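Long-range contacts in sorbitol dehydrogenase (Gluconobacter oxydans, PDB 5ITG), which probably oxidises D-sorbitol to L-sorbose with NADP(H) as cofactor, as a member of the mannitol dehydrogenase family: residues A[13-24]-A[95-103]; A[439-447]-A[464-475]. All blocks are in the same frame, centred on the assembly; numbering follows the deposited sequence.

Interaction 1 of 2, residues A[13-24]-A[95-103]; sequences NVQAPPYDIDGI and VRVMGALRD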
loop_
_atom_site.group_PDB
_atom_site.type_symbol
_atom_site.label_atom_id
_atom_site.label_comp_id
_atom_site.label_asym_id
_atom_site.label_seq_id
_atom_site.Cartn_x
_atom_site.Cartn_y
_atom_site.Cartn_z
ATOM N N ASN A 13 -3.903 -16.732 25.357
ATOM C CA ASN A 13 -4.044 -16.617 23.905
ATOM C C ASN A 13 -3.381 -15.371 23.319
ATOM O O ASN A 13 -3.148 -15.293 22.113
ATOM C CB ASN A 13 -5.527 -16.612 23.533
ATOM C CG ASN A 13 -6.235 -15.355 24.001
ATOM O OD1 ASN A 13 -6.205 -15.017 25.187
ATOM N ND2 ASN A 13 -6.878 -14.653 23.071
ATOM N N VAL A 14 -3.082 -14.397 24.172
ATOM C CA VAL A 14 -2.466 -13.155 23.723
ATOM C C VAL A 14 -0.955 -13.158 23.929
ATOM O O VAL A 14 -0.476 -13.376 25.039
ATOM C CB VAL A 14 -3.065 -11.949 24.473
ATOM C CG1 VAL A 14 -2.482 -10.655 23.935
ATOM C CG2 VAL A 14 -4.577 -11.953 24.334
ATOM N N GLN A 15 -0.206 -12.919 22.857
ATOM C CA GLN A 15 1.248 -12.886 22.951
ATOM C C GLN A 15 1.704 -11.492 23.363
ATOM O O GLN A 15 1.081 -10.497 23.004
ATOM C CB GLN A 15 1.888 -13.257 21.609
ATOM C CG GLN A 15 3.402 -13.076 21.584
ATOM C CD GLN A 15 4.022 -13.439 20.247
ATOM O OE1 GLN A 15 3.556 -13.003 19.193
ATOM N NE2 GLN A 15 5.088 -14.232 20.284
ATOM N N ALA A 16 2.794 -11.425 24.120
ATOM C CA ALA A 16 3.328 -10.146 24.564
ATOM C C ALA A 16 4.617 -9.856 23.806
ATOM O O ALA A 16 5.165 -10.731 23.137
ATOM C CB ALA A 16 3.597 -10.186 26.062
ATOM N N PRO A 17 5.114 -8.615 23.890
ATOM C CA PRO A 17 6.354 -8.286 23.185
ATOM C C PRO A 17 7.437 -9.296 23.544
ATOM O O PRO A 17 7.671 -9.567 24.716
ATOM C CB PRO A 17 6.667 -6.886 23.695
ATOM C CG PRO A 17 5.300 -6.302 23.883
ATOM C CD PRO A 17 4.556 -7.427 24.558
ATOM N N PRO A 18 8.105 -9.875 22.536
ATOM C CA PRO A 18 9.165 -10.861 22.768
ATOM C C PRO A 18 10.519 -10.246 23.126
ATOM O O PRO A 18 11.543 -10.599 22.540
ATOM C CB PRO A 18 9.215 -11.613 21.446
ATOM C CG PRO A 18 8.969 -10.510 20.456
ATOM C CD PRO A 18 7.812 -9.751 21.096
ATOM N N TYR A 19 10.517 -9.332 24.090
ATOM C CA TYR A 19 11.740 -8.661 24.525
ATOM C C TYR A 19 11.445 -7.815 25.758
ATOM O O TYR A 19 10.287 -7.549 26.069
ATOM C CB TYR A 19 12.273 -7.771 23.397
ATOM C CG TYR A 19 11.235 -6.812 22.857
ATOM C CD1 TYR A 19 10.885 -5.661 23.561
ATOM C CD2 TYR A 19 10.575 -7.077 21.659
ATOM C CE1 TYR A 19 9.906 -4.799 23.090
ATOM C CE2 TYR A 19 9.590 -6.222 21.177
ATOM C CZ TYR A 19 9.263 -5.086 21.896
ATOM O OH TYR A 19 8.298 -4.237 21.424
ATOM N N ASP A 20 12.490 -7.399 26.467
ATOM C CA ASP A 20 12.301 -6.575 27.652
ATOM C C ASP A 20 11.932 -5.175 27.173
ATOM O O ASP A 20 12.766 -4.466 26.611
ATOM C CB ASP A 20 13.591 -6.514 28.473
ATOM C CG ASP A 20 13.364 -5.973 29.872
ATOM O OD1 ASP A 20 12.530 -5.052 30.028
ATOM O OD2 ASP A 20 14.029 -6.458 30.813
ATOM N N ILE A 21 10.682 -4.780 27.395
ATOM C CA ILE A 21 10.209 -3.473 26.960
ATOM C C ILE A 21 11.001 -2.322 27.586
ATOM O O ILE A 21 11.058 -1.223 27.033
ATOM C CB ILE A 21 8.705 -3.294 27.282
ATOM C CG1 ILE A 21 8.206 -1.956 26.729
ATOM C CG2 ILE A 21 8.478 -3.375 28.787
ATOM C CD1 ILE A 21 6.787 -1.614 27.133
ATOM N N ASP A 22 11.620 -2.577 28.733
ATOM C CA ASP A 22 12.396 -1.544 29.416
ATOM C C ASP A 22 13.796 -1.387 28.837
ATOM O O ASP A 22 14.460 -0.379 29.075
ATOM C CB ASP A 22 12.509 -1.863 30.910
ATOM C CG ASP A 22 11.158 -2.035 31.574
ATOM O OD1 ASP A 22 10.317 -1.112 31.469
ATOM O OD2 ASP A 22 10.942 -3.093 32.207
ATOM N N GLY A 23 14.240 -2.378 28.074
ATOM C CA GLY A 23 15.572 -2.319 27.501
ATOM C C GLY A 23 15.710 -1.678 26.132
ATOM O O GLY A 23 16.816 -1.323 25.728
ATOM N N ILE A 24 14.605 -1.514 25.412
ATOM C CA ILE A 24 14.682 -0.924 24.084
ATOM C C ILE A 24 14.790 0.597 24.097
ATOM O O ILE A 24 14.221 1.268 24.959
ATOM C CB ILE A 24 13.470 -1.352 23.210
ATOM C CG1 ILE A 24 12.162 -0.815 23.799
ATOM C CG2 ILE A 24 13.417 -2.868 23.127
ATOM C CD1 ILE A 24 10.931 -1.142 22.962
ATOM N N VAL A 95 -3.533 -13.010 18.310
ATOM C CA VAL A 95 -3.430 -11.631 18.774
ATOM C C VAL A 95 -2.195 -11.411 19.634
ATOM O O VAL A 95 -1.782 -12.289 20.397
ATOM C CB VAL A 95 -4.699 -11.198 19.556
ATOM C CG1 VAL A 95 -4.865 -12.039 20.807
ATOM C CG2 VAL A 95 -4.610 -9.720 19.907
ATOM N N ARG A 96 -1.597 -10.232 19.495
ATOM C CA ARG A 96 -0.397 -9.896 20.246
ATOM C C ARG A 96 -0.388 -8.426 20.642
ATOM O O ARG A 96 -1.010 -7.588 19.985
ATOM C CB ARG A 96 0.845 -10.205 19.406
ATOM C CG ARG A 96 0.949 -9.386 18.120
ATOM C CD ARG A 96 2.104 -9.869 17.265
ATOM N NE ARG A 96 3.356 -9.856 18.015
ATOM C CZ ARG A 96 4.449 -10.523 17.662
ATOM N NH1 ARG A 96 4.452 -11.266 16.562
ATOM N NH2 ARG A 96 5.542 -10.446 18.409
ATOM N N VAL A 97 0.307 -8.122 21.734
ATOM C CA VAL A 97 0.423 -6.752 22.210
ATOM C C VAL A 97 1.771 -6.253 21.708
ATOM O O VAL A 97 2.817 -6.806 22.043
ATOM C CB VAL A 97 0.366 -6.689 23.755
ATOM C CG1 VAL A 97 0.531 -5.253 24.232
ATOM C CG2 VAL A 97 -0.956 -7.252 24.239
HETATM N N MSE A 98 1.726 -5.210 20.889
HETATM C CA MSE A 98 2.909 -4.620 20.279
HETATM C C MSE A 98 3.590 -3.581 21.167
HETATM O O MSE A 98 2.930 -2.699 21.707
HETATM C CB MSE A 98 2.501 -3.960 18.963
HETATM C CG MSE A 98 1.776 -4.886 18.000
HETATM SE SE MSE A 98 3.021 -5.890 16.942
HETATM C CE MSE A 98 3.611 -4.433 15.815
ATOM N N GLY A 99 4.912 -3.667 21.289
ATOM C CA GLY A 99 5.631 -2.716 22.118
ATOM C C GLY A 99 6.661 -1.831 21.428
ATOM O O GLY A 99 7.269 -0.976 22.075
ATOM N N ALA A 100 6.847 -2.003 20.120
ATOM C CA ALA A 100 7.833 -1.222 19.370
ATOM C C ALA A 100 7.671 0.304 19.417
ATOM O O ALA A 100 8.663 1.034 19.387
ATOM C CB ALA A 100 7.869 -1.691 17.913
ATOM N N LEU A 101 6.431 0.777 19.476
ATOM C CA LEU A 101 6.141 2.212 19.520
ATOM C C LEU A 101 6.259 2.665 20.969
ATOM O O LEU A 101 5.364 2.406 21.772
ATOM C CB LEU A 101 4.724 2.469 19.003
ATOM C CG LEU A 101 4.236 3.910 18.859
ATOM C CD1 LEU A 101 5.106 4.664 17.862
ATOM C CD2 LEU A 101 2.792 3.894 18.398
ATOM N N ARG A 102 7.356 3.346 21.299
ATOM C CA ARG A 102 7.592 3.774 22.674
ATOM C C ARG A 102 7.134 5.173 23.063
ATOM O O ARG A 102 7.128 5.518 24.242
ATOM C CB ARG A 102 9.073 3.601 23.021
ATOM C CG ARG A 102 9.513 2.142 23.165
ATOM C CD ARG A 102 8.816 1.449 24.335
ATOM N NE ARG A 102 7.521 0.876 23.969
ATOM C CZ ARG A 102 6.384 1.093 24.628
ATOM N NH1 ARG A 102 6.370 1.881 25.695
ATOM N NH2 ARG A 102 5.259 0.513 24.226
ATOM N N ASP A 103 6.758 5.985 22.085
ATOM C CA ASP A 103 6.272 7.321 22.389
ATOM C C ASP A 103 5.445 7.818 21.218
ATOM O O ASP A 103 5.693 7.444 20.068
ATOM C CB ASP A 103 7.433 8.287 22.643
ATOM C CG ASP A 103 7.055 9.422 23.591
ATOM O OD1 ASP A 103 5.849 9.736 23.708
ATOM O OD2 ASP A 103 7.971 10.003 24.214
#

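Interaction 2 of 2, residues A[439-447]-A[464-475]; sequences KADDFESSL and DQKVIVLRKIIR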
loop_
_atom_site.group_PDB
_atom_site.type_symbol
_atom_site.label_atom_id
_atom_site.label_comp_id
_atom_site.label_asym_id
_atom_site.label_seq_id
_atom_site.Cartn_x
_atom_site.Cartn_y
_atom_site.Cartn_z
ATOM N N LYS A 439 -21.391 2.357 -23.223
ATOM C CA LYS A 439 -22.768 1.881 -23.181
ATOM C C LYS A 439 -23.382 1.578 -24.542
ATOM O O LYS A 439 -24.515 1.103 -24.619
ATOM C CB LYS A 439 -23.645 2.881 -22.421
ATOM C CG LYS A 439 -23.227 3.064 -20.972
ATOM C CD LYS A 439 -24.219 3.911 -20.200
ATOM C CE LYS A 439 -23.796 4.048 -18.745
ATOM N NZ LYS A 439 -23.712 2.722 -18.059
ATOM N N ALA A 440 -22.641 1.841 -25.613
ATOM C CA ALA A 440 -23.143 1.564 -26.954
ATOM C C ALA A 440 -23.645 0.120 -27.004
ATOM O O ALA A 440 -23.172 -0.733 -26.253
ATOM C CB ALA A 440 -22.042 1.774 -27.981
ATOM N N ASP A 441 -24.606 -0.153 -27.881
ATOM C CA ASP A 441 -25.147 -1.501 -27.989
ATOM C C ASP A 441 -24.339 -2.386 -28.918
ATOM O O ASP A 441 -24.526 -3.605 -28.936
ATOM C CB ASP A 441 -26.603 -1.467 -28.456
ATOM C CG ASP A 441 -27.537 -0.948 -27.388
ATOM O OD1 ASP A 441 -27.429 -1.416 -26.232
ATOM O OD2 ASP A 441 -28.383 -0.080 -27.702
ATOM N N ASP A 442 -23.444 -1.785 -29.694
ATOM C CA ASP A 442 -22.619 -2.571 -30.596
ATOM C C ASP A 442 -21.549 -3.268 -29.771
ATOM O O ASP A 442 -21.624 -3.295 -28.540
ATOM C CB ASP A 442 -21.974 -1.686 -31.666
ATOM C CG ASP A 442 -21.052 -0.639 -31.082
ATOM O OD1 ASP A 442 -20.078 -1.016 -30.396
ATOM O OD2 ASP A 442 -21.302 0.564 -31.315
ATOM N N PHE A 443 -20.553 -3.828 -30.444
ATOM C CA PHE A 443 -19.482 -4.541 -29.762
ATOM C C PHE A 443 -18.107 -4.041 -30.182
ATOM O O PHE A 443 -17.100 -4.672 -29.865
ATOM C CB PHE A 443 -19.584 -6.033 -30.075
ATOM C CG PHE A 443 -20.873 -6.660 -29.631
ATOM C CD1 PHE A 443 -21.096 -6.946 -28.288
ATOM C CD2 PHE A 443 -21.864 -6.970 -30.555
ATOM C CE1 PHE A 443 -22.287 -7.531 -27.873
ATOM C CE2 PHE A 443 -23.057 -7.554 -30.151
ATOM C CZ PHE A 443 -23.270 -7.836 -28.806
ATOM N N GLU A 444 -18.064 -2.913 -30.887
ATOM C CA GLU A 444 -16.798 -2.368 -31.373
ATOM C C GLU A 444 -16.423 -0.997 -30.823
ATOM O O GLU A 444 -15.251 -0.723 -30.578
ATOM C CB GLU A 444 -16.831 -2.274 -32.897
ATOM C CG GLU A 444 -17.190 -3.566 -33.593
ATOM C CD GLU A 444 -17.441 -3.368 -35.073
ATOM O OE1 GLU A 444 -16.530 -2.871 -35.771
ATOM O OE2 GLU A 444 -18.552 -3.709 -35.539
ATOM N N SER A 445 -17.418 -0.138 -30.641
ATOM C CA SER A 445 -17.181 1.216 -30.161
ATOM C C SER A 445 -16.295 1.368 -28.931
ATOM O O SER A 445 -15.341 2.140 -28.960
ATOM C CB SER A 445 -18.512 1.924 -29.903
ATOM O OG SER A 445 -19.249 2.049 -31.103
ATOM N N SER A 446 -16.600 0.642 -27.858
ATOM C CA SER A 446 -15.819 0.774 -26.631
ATOM C C SER A 446 -14.368 0.299 -26.710
ATOM O O SER A 446 -13.618 0.444 -25.751
ATOM C CB SER A 446 -16.544 0.114 -25.440
ATOM O OG SER A 446 -16.892 -1.229 -25.700
ATOM N N LEU A 447 -13.964 -0.252 -27.850
ATOM C CA LEU A 447 -12.577 -0.679 -28.009
ATOM C C LEU A 447 -11.709 0.576 -28.060
ATOM O O LEU A 447 -10.503 0.525 -27.827
ATOM C CB LEU A 447 -12.402 -1.493 -29.293
ATOM C CG LEU A 447 -12.898 -2.942 -29.266
ATOM C CD1 LEU A 447 -12.785 -3.557 -30.649
ATOM C CD2 LEU A 447 -12.078 -3.741 -28.269
ATOM N N ASP A 464 -8.319 -7.366 -31.014
ATOM C CA ASP A 464 -9.614 -6.700 -31.063
ATOM C C ASP A 464 -10.724 -7.583 -31.630
ATOM O O ASP A 464 -11.851 -7.574 -31.128
ATOM C CB ASP A 464 -9.507 -5.381 -31.840
ATOM C CG ASP A 464 -8.563 -4.382 -31.166
ATOM O OD1 ASP A 464 -8.412 -4.435 -29.923
ATOM O OD2 ASP A 464 -7.978 -3.535 -31.874
ATOM N N GLN A 465 -10.409 -8.356 -32.664
ATOM C CA GLN A 465 -11.395 -9.244 -33.262
ATOM C C GLN A 465 -11.845 -10.298 -32.253
ATOM O O GLN A 465 -13.036 -10.588 -32.134
ATOM C CB GLN A 465 -10.816 -9.917 -34.511
ATOM C CG GLN A 465 -10.860 -9.037 -35.760
ATOM C CD GLN A 465 -9.914 -9.509 -36.849
ATOM O OE1 GLN A 465 -9.889 -10.690 -37.204
ATOM N NE2 GLN A 465 -9.130 -8.580 -37.393
ATOM N N LYS A 466 -10.886 -10.867 -31.527
ATOM C CA LYS A 466 -11.191 -11.878 -30.522
ATOM C C LYS A 466 -12.050 -11.267 -29.424
ATOM O O LYS A 466 -12.988 -11.897 -28.934
ATOM C CB LYS A 466 -9.898 -12.433 -29.917
ATOM C CG LYS A 466 -10.101 -13.436 -28.795
ATOM C CD LYS A 466 -10.658 -14.759 -29.300
ATOM C CE LYS A 466 -10.695 -15.790 -28.177
ATOM N NZ LYS A 466 -11.160 -17.125 -28.653
ATOM N N VAL A 467 -11.728 -10.036 -29.040
ATOM C CA VAL A 467 -12.487 -9.341 -28.005
ATOM C C VAL A 467 -13.944 -9.213 -28.427
ATOM O O VAL A 467 -14.854 -9.453 -27.636
ATOM C CB VAL A 467 -11.912 -7.924 -27.736
ATOM C CG1 VAL A 467 -12.868 -7.128 -26.848
ATOM C CG2 VAL A 467 -10.542 -8.035 -27.042
ATOM N N ILE A 468 -14.153 -8.827 -29.680
ATOM C CA ILE A 468 -15.494 -8.659 -30.229
ATOM C C ILE A 468 -16.249 -9.986 -30.166
ATOM O O ILE A 468 -17.394 -10.038 -29.717
ATOM C CB ILE A 468 -15.413 -8.151 -31.697
ATOM C CG1 ILE A 468 -14.892 -6.708 -31.705
ATOM C CG2 ILE A 468 -16.775 -8.266 -32.376
ATOM C CD1 ILE A 468 -14.678 -6.134 -33.083
ATOM N N VAL A 469 -15.593 -11.057 -30.605
ATOM C CA VAL A 469 -16.182 -12.391 -30.582
ATOM C C VAL A 469 -16.626 -12.783 -29.170
ATOM O O VAL A 469 -17.722 -13.325 -28.985
ATOM C CB VAL A 469 -15.175 -13.446 -31.120
ATOM C CG1 VAL A 469 -15.627 -14.863 -30.753
ATOM C CG2 VAL A 469 -15.062 -13.321 -32.634
ATOM N N LEU A 470 -15.789 -12.493 -28.175
ATOM C CA LEU A 470 -16.098 -12.835 -26.787
ATOM C C LEU A 470 -17.190 -11.963 -26.176
ATOM O O LEU A 470 -18.008 -12.452 -25.394
ATOM C CB LEU A 470 -14.825 -12.770 -25.925
ATOM C CG LEU A 470 -13.724 -13.743 -26.372
ATOM C CD1 LEU A 470 -12.486 -13.582 -25.508
ATOM C CD2 LEU A 470 -14.246 -15.174 -26.300
ATOM N N ARG A 471 -17.204 -10.676 -26.521
ATOM C CA ARG A 471 -18.231 -9.776 -26.004
ATOM C C ARG A 471 -19.579 -10.300 -26.482
ATOM O O ARG A 471 -20.563 -10.281 -25.745
ATOM C CB ARG A 471 -18.048 -8.346 -26.523
ATOM C CG ARG A 471 -16.881 -7.571 -25.918
ATOM C CD ARG A 471 -16.969 -6.089 -26.288
ATOM N NE ARG A 471 -18.150 -5.462 -25.702
ATOM C CZ ARG A 471 -18.521 -4.198 -25.897
ATOM N NH1 ARG A 471 -17.807 -3.397 -26.677
ATOM N NH2 ARG A 471 -19.613 -3.734 -25.301
ATOM N N LYS A 472 -19.609 -10.764 -27.724
ATOM C CA LYS A 472 -20.837 -11.294 -28.306
ATOM C C LYS A 472 -21.321 -12.512 -27.530
ATOM O O LYS A 472 -22.507 -12.627 -27.218
ATOM C CB LYS A 472 -20.609 -11.647 -29.777
ATOM C CG LYS A 472 -20.644 -10.437 -30.705
ATOM C CD LYS A 472 -20.158 -10.796 -32.101
ATOM C CE LYS A 472 -20.639 -9.797 -33.147
ATOM N NZ LYS A 472 -20.207 -8.397 -32.879
ATOM N N ILE A 473 -20.401 -13.412 -27.207
ATOM C CA ILE A 473 -20.746 -14.610 -26.454
ATOM C C ILE A 473 -21.216 -14.238 -25.048
ATOM O O ILE A 473 -22.215 -14.764 -24.561
ATOM C CB ILE A 473 -19.539 -15.558 -26.352
ATOM C CG1 ILE A 473 -19.177 -16.076 -27.746
ATOM C CG2 ILE A 473 -19.855 -16.707 -25.389
ATOM C CD1 ILE A 473 -17.929 -16.928 -27.789
ATOM N N ILE A 474 -20.493 -13.323 -24.406
ATOM C CA ILE A 474 -20.839 -12.877 -23.061
ATOM C C ILE A 474 -22.240 -12.285 -22.998
ATOM O O ILE A 474 -22.987 -12.539 -22.057
ATOM C CB ILE A 474 -19.869 -11.786 -22.541
ATOM C CG1 ILE A 474 -18.487 -12.386 -22.274
ATOM C CG2 ILE A 474 -20.434 -11.156 -21.275
ATOM C CD1 ILE A 474 -17.472 -11.376 -21.791
ATOM N N ARG A 475 -22.596 -11.479 -23.989
ATOM C CA ARG A 475 -23.908 -10.857 -23.962
ATOM C C ARG A 475 -25.049 -11.834 -24.226
ATOM O O ARG A 475 -26.124 -11.703 -23.648
ATOM C CB ARG A 475 -23.989 -9.703 -24.961
ATOM C CG ARG A 475 -25.212 -8.825 -24.728
ATOM C CD ARG A 475 -25.120 -7.536 -25.483
ATOM N NE ARG A 475 -23.904 -6.800 -25.158
ATOM C CZ ARG A 475 -23.588 -5.636 -25.711
ATOM N NH1 ARG A 475 -24.406 -5.089 -26.599
ATOM N NH2 ARG A 475 -22.451 -5.035 -25.402
HETATM O O HOH W 1 -19.201 -0.927 -27.643
HETATM O O HOH W 2 -8.620 -1.690 -28.221
#

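Interaction 1 of 2, residues A[13-24]-A[95-103]
Gln-15 and Arg-96 pair in parallel, the amide N of Gln-15 bonding to Val-95 O (3.0 Å) and Gln-15 O accepting from the amide N of Val-97 (2.8 Å). On the sheet face carrying the valines, Val-14 sends its two methyls to different neighbours: CG2 meets Val-95 CG1 at 3.5 Å, while CG1 rests against CG2 of Val-97. The other face carries Gln-15 and Arg-96, whose side chains run side by side in the same direction. Gln-15 has CG anti to the backbone nitrogen (chi1 173°), and its extended chain lays OE1 over the centre of the Arg-96 guanidinium, 3.0 Å from CZ. The oxygen thus meets the flat face rather than the N-H groups; no hydrogen bond forms, the attraction is probably electrostatic, and the two planes stay 39° apart. Pro-18 CD approaches the same guanidinium at its edge, near NH2.

Beyond the pairing, Pro-17 sets CG and CD against Val-97 O, and Tyr-19 brings its OH close to the backbone at Gly-99 and Ala-100. That hydroxyl is hydrogen-bonded to Glu-46 of helix 41-46, whose carboxylate also receives Gly-99 N. Further on, Arg-102 folds back so that NE donates to Gly-99 O in the guanidinium plane (2.7 Å). Ile-21 CD1 then sits over the centre of that guanidinium, 3.7 Å from CZ, and Ile-24 CD1 crosses the arginine's CG and CD. The arrangement is a short parallel strand of the N-terminal arm added to strand 93-106 of the Rossmann-domain sheet, just ahead of strand 26-31.

Interaction 2 of 2, residues A[439-447]-A[464-475]
With CG anti to its own carbonyl carbon (chi1 -61°), Phe-443 swings its ring onto helix 461-477, and Lys-472, with the same choice at chi1 (-79°), lays CG over one ring face, 3.8 Å from the centroid, in a CH-pi contact. Its chain bends at chi4, returning NZ to the ring near CD2. Arg-475 also reaches the ring, though the exact fit of its guanidinium there is doubtful; its NH1 makes a weak hydrogen bond to Asp-441 O (2.8 Å). An alanine in place of Phe-443 would probably leave the Lys-472 methylenes without their aromatic surface and uncover Arg-471 CB.

Asp-442 shapes the loop as an Asx turn: OD1 takes the amides of Glu-444 and Ser-445 from one face of its carboxylate, and OD2 takes Ser-445 OG. A water links OD1 to Ser-446 N and Arg-471 NH1. Glu-411 salt-bridges both Arg-471 and Arg-475, tying helix 461-477 to helix 400-412 in the C-terminal domain. Leu-447 divides its methyls, CD2 on Val-467 CG1 (3.8 Å) and CD1 touching both Ile-468 CG1 and Asp-464 CB, while a second water joins Leu-447 O to Asp-464 OD1 and OD2 of that aspartate is hydrogen-bonded to Thr-460.

Interactions 1 and 2 lie on opposite sides of the chain's centre, their own centres about 57 Å apart and their nearest atoms about 42 Å, and they share no element. Both are partly buried and peripheral. Interaction 1 belongs to the sheet of the Rossmann domain and relies on backbone pairing, with buried valines on one face and a more exposed polar pair on the other. Interaction 2, in the helical C-terminal domain, sets a loop on a helix, so side chains and waters do most of the joining. Each also meets a glutamate from a neighbouring helix, which finds neutral partners in interaction 1 and charged ones in interaction 2.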